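Local coordinates for protein 3-oxosteroid 1-dehydrogenase (Sterolibacterium denitrificans, PDB 7P18) that probably catalyses the FAD-dependent 1,2-dehydrogenation of 3-oxosteroids, giving 3-oxo-Delta1-steroids, at residues A[77-87]-A[528-536]; A[304-315]-A[502-513]. All coordinates share one frame; numbering follows the deposited sequence.

Contact 1: A[77-87]-A[528-536]; sequences ATQGLVAEDRL and SASVMGKAY. With ANB (androsta-1,4-diene-3,17-dione), chain D.
Arg86 lays one face of its guanidinium over the CA of Val531 and uses the edge for polar partners. NH2 gives a hydrogen bond to Ala529 O at 3.0 Å (N-H...O angle 153°), with the acceptor close to the guanidinium plane, though the nitrogen is tilted from the carbonyl plane. NH1 holds a water in the same plane, and this water donates to Ser530 O. A bend at chi3 (66°) brings the flat group round to these successive carbonyls.

The side chain of Val531 packs against Arg86, Val82 and Leu87. Its CG1 stands between the backbone N and the carbonyl carbon (chi1 71°), leaving CG2 to face the 77-87 segment, 4.1 Å from Val82 CG1 and 4.2 Å from Leu87 CD2; both neighbours meet it at a slant. Val82 CG2 also presses on the backbone, 3.4 Å from Val531 O.

Farther along, Thr78 directs its methyl at the turn, CG2 lying 3.5 Å from Met532 O, while its hydroxyl OG1 bonds back to Leu74 O. The segment 528-536 has no regular helix or strand here: an ST turn at Ser530 and a type I turn to Gly533 run into a type II' turn, Met532 to Ala535. Gly533 brings its backbone N close to Val82 CG2. Leu81 CD1 meets the extended chain of Lys534 nearly at a right angle, 3.6 Å from CD, and a water joins Ala77 O to Lys534 N.

Beyond the contact, Tyr536 OH donates to the 3-keto oxygen O1 of androstadienedione at 2.6 Å; the same steroid is also bonded by Gly540 N. One direct and one water-borne link from Arg86 to carbonyls, with packed methyl groups, thus probably help hold an irregular loop that carries the steroid-binding Tyr536.

Contact 2: A[304-315]-A[502-513]; sequences IRAAMDIGARAE and LLTDKDARVLDE
Arg313 runs out from its backbone across Glu513 and alongside Leu503. Its CG lies anti to the backbone N (chi1 177°), and the chain stays extended as far as NE. CB rests 3.6 Å from Leu511 O. CG passes the carboxylate of Glu513, and CD meets Leu503 CD2 at 3.8 Å, the two side chains pointing the same way. At the tip, NE and NH2 grip one oxygen of Glu315 side-on: NE reaches OE2 at 3.0 Å on its anti lone pair, and NH2 adds a bond of 3.2 Å to the same OE2. On the other flank NH1 donates to Glu513 OE1 at 3.0 Å, on the syn lone pair and within the guanidinium plane, although the carboxylate plane is turned 77° away. A lysine in its place would probably be unable to hold both acids at once, leaving Glu315 or Glu513 without its mate.

The backbone of Arg313 is gripped too: its N donates to Leu511 O at 2.9 Å and its O accepts from Leu503 N at 2.8 Å, both nearly straight. A water ties Glu513 OE2 to Ala314 N.

The inner side is apolar. Leu502 CD1 is pressed tightly against Ala307 CB at 3.4 Å, and Ala312 CB touches Val510 CG1. Helix 302-309 ends in a Schellman motif with Gly311 at C-prime, and after Ala312 and Arg313 the chain enters strand 314-315, which pairs antiparallel with the end of strand 486-502; Leu502 and Val510 also pack on strand 521-523.

Overall arrangement
Contacts 1 and 2 lie on the same side of the chain's centre, their own centres about 15 Å apart, and meet directly. Leu502, at the end of strand 486-502, probably accepts a hydrogen bond through its O from Ala529 N at 2.9 Å, while Arg86 CD packs against Thr504 O at 3.5 Å. Contact 1 leads into the steroid and flavin pockets through Tyr536; contact 2 is more remote, with the side chain of Ile304 about 9 Å from FAD and about 7 Å from that of the FAD-binding Asn526. The side chain of Ser530 in contact 1 is likewise about 7 Å from that of Asn526, so both contacts come near one FAD-binding residue, in the loop that also contains 528-536.

Contact 1: A[77-87]-A[528-536]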
# COMPACT_ATOMS: atom_id res chain seq x y z
N ALA A 77 3.52 -16.26 10.26
CA ALA A 77 2.84 -14.95 10.19
C ALA A 77 1.34 -15.15 10.00
O ALA A 77 0.56 -14.33 10.54
CB ALA A 77 3.42 -14.11 9.10
N THR A 78 0.91 -16.21 9.31
CA THR A 78 -0.52 -16.37 8.90
C THR A 78 -1.33 -17.23 9.86
O THR A 78 -2.58 -17.25 9.69
CB THR A 78 -0.65 -16.89 7.46
OG1 THR A 78 -0.03 -18.18 7.31
CG2 THR A 78 -0.09 -15.93 6.45
N GLN A 79 -0.67 -17.97 10.74
CA GLN A 79 -1.27 -18.63 11.93
C GLN A 79 -2.46 -19.52 11.50
O GLN A 79 -3.48 -19.50 12.18
CB GLN A 79 -1.67 -17.55 12.94
CG GLN A 79 -0.44 -16.83 13.51
CD GLN A 79 -0.63 -16.46 14.95
OE1 GLN A 79 -0.12 -17.16 15.87
NE2 GLN A 79 -1.45 -15.41 15.12
N GLY A 80 -2.33 -20.25 10.40
CA GLY A 80 -3.31 -21.27 9.99
C GLY A 80 -4.57 -20.67 9.38
O GLY A 80 -5.51 -21.45 9.12
N LEU A 81 -4.62 -19.35 9.14
CA LEU A 81 -5.82 -18.69 8.58
C LEU A 81 -5.91 -18.91 7.08
O LEU A 81 -6.97 -18.62 6.46
CB LEU A 81 -5.76 -17.20 8.90
CG LEU A 81 -5.81 -16.85 10.38
CD1 LEU A 81 -5.61 -15.36 10.55
CD2 LEU A 81 -7.15 -17.26 10.99
N VAL A 82 -4.80 -19.32 6.45
CA VAL A 82 -4.71 -19.41 4.98
C VAL A 82 -4.33 -20.85 4.61
O VAL A 82 -3.37 -21.40 5.20
CB VAL A 82 -3.67 -18.39 4.45
CG1 VAL A 82 -3.41 -18.55 2.97
CG2 VAL A 82 -4.10 -16.96 4.76
N ALA A 83 -4.99 -21.40 3.61
CA ALA A 83 -4.69 -22.76 3.09
C ALA A 83 -3.19 -22.84 2.75
O ALA A 83 -2.67 -21.97 2.04
CB ALA A 83 -5.55 -23.08 1.89
N GLU A 84 -2.50 -23.86 3.24
CA GLU A 84 -1.04 -23.93 3.01
C GLU A 84 -0.72 -23.93 1.52
O GLU A 84 0.32 -23.36 1.13
CB GLU A 84 -0.43 -25.13 3.75
CG GLU A 84 1.08 -25.17 3.62
CD GLU A 84 1.71 -26.44 4.18
OE1 GLU A 84 1.53 -27.51 3.55
OE2 GLU A 84 2.37 -26.35 5.22
N ASP A 85 -1.54 -24.55 0.67
CA ASP A 85 -1.23 -24.64 -0.77
C ASP A 85 -1.21 -23.24 -1.40
O ASP A 85 -0.52 -23.06 -2.41
CB ASP A 85 -2.13 -25.61 -1.54
CG ASP A 85 -3.60 -25.27 -1.62
OD1 ASP A 85 -4.04 -24.31 -0.94
OD2 ASP A 85 -4.34 -26.00 -2.35
N ARG A 86 -1.94 -22.28 -0.85
CA ARG A 86 -1.86 -20.88 -1.34
C ARG A 86 -0.51 -20.27 -0.95
O ARG A 86 0.01 -19.49 -1.72
CB ARG A 86 -2.98 -20.03 -0.73
CG ARG A 86 -4.37 -20.40 -1.21
CD ARG A 86 -5.43 -19.61 -0.49
NE ARG A 86 -5.32 -18.19 -0.86
CZ ARG A 86 -5.85 -17.18 -0.16
NH1 ARG A 86 -6.51 -17.39 0.98
NH2 ARG A 86 -5.67 -15.94 -0.59
N LEU A 87 -0.01 -20.52 0.25
CA LEU A 87 1.34 -20.06 0.66
C LEU A 87 2.40 -20.69 -0.24
O LEU A 87 3.31 -19.94 -0.70
CB LEU A 87 1.62 -20.43 2.11
CG LEU A 87 0.62 -19.92 3.16
CD1 LEU A 87 1.08 -20.34 4.53
CD2 LEU A 87 0.48 -18.43 3.10
N SER A 528 -9.78 -9.82 -3.18
CA SER A 528 -9.69 -11.20 -2.64
C SER A 528 -9.30 -11.14 -1.17
O SER A 528 -8.64 -10.20 -0.73
CB SER A 528 -8.72 -12.05 -3.48
OG SER A 528 -7.36 -11.72 -3.19
N ALA A 529 -9.68 -12.15 -0.42
CA ALA A 529 -9.15 -12.38 0.94
C ALA A 529 -7.64 -12.60 0.87
O ALA A 529 -7.17 -13.44 0.06
CB ALA A 529 -9.84 -13.55 1.57
N SER A 530 -6.89 -11.85 1.70
CA SER A 530 -5.42 -11.76 1.71
C SER A 530 -4.78 -13.12 1.96
O SER A 530 -5.07 -13.79 3.00
CB SER A 530 -4.96 -10.80 2.77
OG SER A 530 -3.55 -10.75 2.81
N VAL A 531 -3.81 -13.46 1.11
CA VAL A 531 -2.97 -14.69 1.29
C VAL A 531 -2.13 -14.51 2.55
O VAL A 531 -1.58 -15.49 3.04
CB VAL A 531 -2.11 -14.96 0.04
CG1 VAL A 531 -0.98 -13.93 -0.10
CG2 VAL A 531 -1.58 -16.40 0.06
N MET A 532 -2.02 -13.27 3.06
CA MET A 532 -1.19 -12.95 4.22
C MET A 532 -2.01 -12.99 5.51
O MET A 532 -1.46 -12.67 6.58
CB MET A 532 -0.50 -11.60 4.00
CG MET A 532 0.40 -11.58 2.76
SD MET A 532 1.69 -12.88 2.88
CE MET A 532 2.51 -12.61 1.31
N GLY A 533 -3.25 -13.47 5.45
CA GLY A 533 -4.06 -13.64 6.66
C GLY A 533 -4.31 -12.32 7.37
O GLY A 533 -4.74 -11.36 6.73
N LYS A 534 -3.95 -12.23 8.65
CA LYS A 534 -4.06 -10.95 9.42
C LYS A 534 -2.68 -10.31 9.57
O LYS A 534 -2.44 -9.62 10.54
CB LYS A 534 -4.72 -11.26 10.76
CG LYS A 534 -6.14 -11.77 10.65
CD LYS A 534 -6.72 -12.22 11.96
CE LYS A 534 -8.11 -12.78 11.83
NZ LYS A 534 -8.59 -13.16 13.18
N ALA A 535 -1.79 -10.53 8.58
CA ALA A 535 -0.38 -10.12 8.70
C ALA A 535 0.05 -9.35 7.46
O ALA A 535 -0.68 -9.25 6.48
CB ALA A 535 0.49 -11.33 8.95
N TYR A 536 1.23 -8.74 7.56
CA TYR A 536 1.85 -7.95 6.49
C TYR A 536 3.34 -8.25 6.56
O TYR A 536 3.99 -7.81 7.50
CB TYR A 536 1.57 -6.48 6.75
CG TYR A 536 1.68 -5.56 5.58
CD1 TYR A 536 2.85 -5.40 4.85
CD2 TYR A 536 0.61 -4.73 5.28
CE1 TYR A 536 2.91 -4.51 3.77
CE2 TYR A 536 0.66 -3.81 4.25
CZ TYR A 536 1.80 -3.73 3.46
OH TYR A 536 1.77 -2.83 2.43
C1 ANB D . 4.22 1.36 1.87
C10 ANB D . 5.69 1.65 1.70
C11 ANB D . 5.18 4.20 1.41
C12 ANB D . 5.59 5.54 0.77
C13 ANB D . 7.09 5.73 0.83
C14 ANB D . 7.73 4.57 0.07
C15 ANB D . 9.19 5.01 -0.13
C16 ANB D . 9.08 6.53 -0.35
C17 ANB D . 7.68 6.92 0.09
C18 ANB D . 7.61 5.89 2.28
C19 ANB D . 6.28 1.78 3.14
C2 ANB D . 3.71 0.12 1.90
C3 ANB D . 4.51 -1.03 1.49
C4 ANB D . 5.77 -0.69 0.85
C5 ANB D . 6.37 0.51 0.99
C6 ANB D . 7.78 0.72 0.53
C7 ANB D . 8.00 2.06 -0.17
C8 ANB D . 7.44 3.20 0.68
C9 ANB D . 5.92 2.97 0.87
O1 ANB D . 4.12 -2.19 1.63
O2 ANB D . 7.16 7.99 -0.11
O HOH W 1 -2.31 -13.82 10.50
O HOH W 2 -7.36 -15.54 2.87

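Contact 2: A[304-315]-A[502-513]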
# COMPACT_ATOMS: atom_id res chain seq x y z
N ILE A 304 -17.27 -7.49 -5.14
CA ILE A 304 -17.45 -8.33 -3.93
C ILE A 304 -18.95 -8.62 -3.78
O ILE A 304 -19.35 -9.81 -3.63
CB ILE A 304 -16.82 -7.66 -2.69
CG1 ILE A 304 -15.29 -7.64 -2.82
CG2 ILE A 304 -17.26 -8.38 -1.43
CD1 ILE A 304 -14.56 -6.83 -1.75
N ARG A 305 -19.78 -7.59 -3.85
CA ARG A 305 -21.25 -7.74 -3.67
C ARG A 305 -21.80 -8.68 -4.77
O ARG A 305 -22.56 -9.61 -4.46
CB ARG A 305 -21.92 -6.36 -3.69
CG ARG A 305 -21.69 -5.56 -2.41
CD ARG A 305 -22.54 -4.28 -2.30
NE ARG A 305 -22.70 -3.56 -3.57
CZ ARG A 305 -21.85 -2.66 -4.06
NH1 ARG A 305 -20.74 -2.32 -3.41
NH2 ARG A 305 -22.09 -2.09 -5.23
N ALA A 306 -21.39 -8.46 -6.01
CA ALA A 306 -21.90 -9.19 -7.20
C ALA A 306 -21.52 -10.67 -7.11
O ALA A 306 -22.37 -11.54 -7.42
CB ALA A 306 -21.37 -8.55 -8.43
N ALA A 307 -20.30 -10.97 -6.67
CA ALA A 307 -19.82 -12.37 -6.53
C ALA A 307 -20.51 -13.07 -5.36
O ALA A 307 -20.91 -14.26 -5.49
CB ALA A 307 -18.30 -12.38 -6.39
N MET A 308 -20.69 -12.38 -4.23
CA MET A 308 -21.34 -12.98 -3.04
C MET A 308 -22.81 -13.26 -3.40
O MET A 308 -23.32 -14.29 -2.95
CB MET A 308 -21.20 -12.07 -1.82
CG MET A 308 -19.75 -11.97 -1.38
SD MET A 308 -19.52 -10.99 0.10
CE MET A 308 -20.22 -12.04 1.37
N ASP A 309 -23.40 -12.44 -4.26
CA ASP A 309 -24.78 -12.62 -4.76
C ASP A 309 -24.90 -13.98 -5.46
O ASP A 309 -25.98 -14.56 -5.37
CB ASP A 309 -25.18 -11.51 -5.73
CG ASP A 309 -25.54 -10.18 -5.11
OD1 ASP A 309 -25.73 -10.14 -3.86
OD2 ASP A 309 -25.62 -9.19 -5.90
N ILE A 310 -23.84 -14.49 -6.13
CA ILE A 310 -23.90 -15.82 -6.81
C ILE A 310 -23.27 -16.94 -5.97
O ILE A 310 -23.05 -18.01 -6.55
CB ILE A 310 -23.31 -15.77 -8.23
CG1 ILE A 310 -21.80 -15.53 -8.24
CG2 ILE A 310 -24.05 -14.77 -9.09
CD1 ILE A 310 -21.14 -15.82 -9.57
N GLY A 311 -23.02 -16.75 -4.67
CA GLY A 311 -22.58 -17.83 -3.77
C GLY A 311 -21.08 -17.82 -3.42
O GLY A 311 -20.66 -18.70 -2.66
N ALA A 312 -20.31 -16.84 -3.89
CA ALA A 312 -18.88 -16.74 -3.51
C ALA A 312 -18.77 -16.59 -2.00
O ALA A 312 -19.58 -15.88 -1.41
CB ALA A 312 -18.24 -15.59 -4.25
N ARG A 313 -17.80 -17.24 -1.40
CA ARG A 313 -17.46 -17.10 0.04
C ARG A 313 -16.51 -15.91 0.24
O ARG A 313 -15.66 -15.64 -0.66
CB ARG A 313 -16.84 -18.39 0.57
CG ARG A 313 -16.39 -18.32 2.03
CD ARG A 313 -16.17 -19.72 2.54
NE ARG A 313 -15.56 -19.66 3.84
CZ ARG A 313 -16.23 -19.40 4.95
NH1 ARG A 313 -17.54 -19.21 4.92
NH2 ARG A 313 -15.57 -19.33 6.10
N ALA A 314 -16.64 -15.22 1.36
CA ALA A 314 -15.72 -14.12 1.74
C ALA A 314 -15.06 -14.44 3.08
O ALA A 314 -15.67 -15.11 3.93
CB ALA A 314 -16.45 -12.80 1.79
N GLU A 315 -13.84 -13.96 3.30
CA GLU A 315 -13.12 -14.16 4.57
C GLU A 315 -12.31 -12.90 4.91
O GLU A 315 -12.06 -12.09 4.00
CB GLU A 315 -12.18 -15.38 4.51
CG GLU A 315 -12.93 -16.70 4.55
CD GLU A 315 -12.07 -17.96 4.63
OE1 GLU A 315 -10.80 -17.84 4.75
OE2 GLU A 315 -12.69 -19.04 4.63
N LEU A 502 -13.16 -11.96 -1.39
CA LEU A 502 -13.59 -13.25 -1.95
C LEU A 502 -12.51 -14.30 -1.65
O LEU A 502 -11.33 -14.04 -1.88
CB LEU A 502 -13.82 -13.10 -3.45
CG LEU A 502 -14.85 -12.05 -3.86
CD1 LEU A 502 -15.06 -12.09 -5.35
CD2 LEU A 502 -16.17 -12.26 -3.14
N LEU A 503 -12.93 -15.45 -1.13
CA LEU A 503 -12.03 -16.58 -0.87
C LEU A 503 -11.62 -17.17 -2.21
O LEU A 503 -12.49 -17.38 -3.10
CB LEU A 503 -12.72 -17.61 0.02
CG LEU A 503 -11.85 -18.81 0.38
CD1 LEU A 503 -10.63 -18.39 1.17
CD2 LEU A 503 -12.67 -19.84 1.13
N THR A 504 -10.33 -17.40 -2.39
CA THR A 504 -9.78 -18.05 -3.59
C THR A 504 -8.93 -19.26 -3.19
O THR A 504 -8.53 -19.38 -2.00
CB THR A 504 -8.94 -17.09 -4.43
OG1 THR A 504 -7.82 -16.59 -3.66
CG2 THR A 504 -9.80 -15.94 -4.92
N ASP A 505 -8.60 -20.06 -4.18
CA ASP A 505 -7.66 -21.20 -4.09
C ASP A 505 -6.31 -20.72 -4.62
O ASP A 505 -6.13 -19.51 -4.91
CB ASP A 505 -8.18 -22.45 -4.80
CG ASP A 505 -8.24 -22.36 -6.31
OD1 ASP A 505 -7.67 -21.39 -6.89
OD2 ASP A 505 -8.84 -23.29 -6.93
N LYS A 506 -5.37 -21.66 -4.74
CA LYS A 506 -3.96 -21.40 -5.10
C LYS A 506 -3.83 -20.84 -6.51
O LYS A 506 -2.78 -20.30 -6.83
CB LYS A 506 -3.15 -22.69 -4.94
CG LYS A 506 -3.54 -23.77 -5.93
CD LYS A 506 -2.65 -24.98 -5.90
CE LYS A 506 -3.13 -26.02 -6.88
NZ LYS A 506 -2.43 -27.28 -6.61
N ASP A 507 -4.85 -20.98 -7.34
CA ASP A 507 -4.83 -20.53 -8.75
C ASP A 507 -5.77 -19.32 -8.93
O ASP A 507 -6.12 -18.99 -10.07
CB ASP A 507 -5.18 -21.69 -9.67
CG ASP A 507 -4.09 -22.76 -9.66
OD1 ASP A 507 -2.94 -22.39 -9.87
OD2 ASP A 507 -4.43 -23.93 -9.40
N ALA A 508 -6.14 -18.69 -7.82
CA ALA A 508 -6.98 -17.46 -7.75
C ALA A 508 -8.42 -17.73 -8.16
O ALA A 508 -9.17 -16.74 -8.42
CB ALA A 508 -6.35 -16.39 -8.60
N ARG A 509 -8.87 -18.99 -8.15
CA ARG A 509 -10.28 -19.30 -8.47
C ARG A 509 -11.14 -18.90 -7.29
O ARG A 509 -10.81 -19.23 -6.13
CB ARG A 509 -10.44 -20.79 -8.80
CG ARG A 509 -9.76 -21.15 -10.11
CD ARG A 509 -10.16 -22.54 -10.60
NE ARG A 509 -9.64 -23.56 -9.73
CZ ARG A 509 -9.76 -24.87 -9.94
NH1 ARG A 509 -10.43 -25.31 -10.99
NH2 ARG A 509 -9.23 -25.72 -9.07
N VAL A 510 -12.24 -18.22 -7.57
CA VAL A 510 -13.20 -17.91 -6.49
C VAL A 510 -13.87 -19.21 -6.01
O VAL A 510 -14.38 -19.98 -6.85
CB VAL A 510 -14.20 -16.83 -6.91
CG1 VAL A 510 -15.24 -16.59 -5.84
CG2 VAL A 510 -13.47 -15.55 -7.27
N LEU A 511 -13.97 -19.38 -4.70
CA LEU A 511 -14.63 -20.53 -4.05
C LEU A 511 -16.00 -20.14 -3.49
O LEU A 511 -16.16 -19.03 -2.92
CB LEU A 511 -13.73 -21.05 -2.93
CG LEU A 511 -12.30 -21.43 -3.35
CD1 LEU A 511 -11.50 -22.01 -2.21
CD2 LEU A 511 -12.30 -22.44 -4.49
N ASP A 512 -16.96 -21.07 -3.57
CA ASP A 512 -18.31 -20.90 -2.97
C ASP A 512 -18.26 -21.36 -1.51
O ASP A 512 -17.18 -21.75 -1.03
CB ASP A 512 -19.34 -21.59 -3.86
CG ASP A 512 -19.33 -23.11 -3.82
OD1 ASP A 512 -18.66 -23.69 -2.93
OD2 ASP A 512 -19.99 -23.68 -4.70
N GLU A 513 -19.42 -21.38 -0.83
CA GLU A 513 -19.52 -21.71 0.62
C GLU A 513 -19.12 -23.18 0.86
O GLU A 513 -18.84 -23.54 2.03
CB GLU A 513 -20.92 -21.35 1.11
CG GLU A 513 -21.20 -19.86 1.07
CD GLU A 513 -20.42 -19.00 2.06
OE1 GLU A 513 -19.70 -19.56 2.90
OE2 GLU A 513 -20.51 -17.73 1.97
O HOH W 3 -22.12 -21.31 -2.20
O HOH W 4 -21.72 -15.98 -0.13
O HOH W 5 -19.07 -15.66 3.09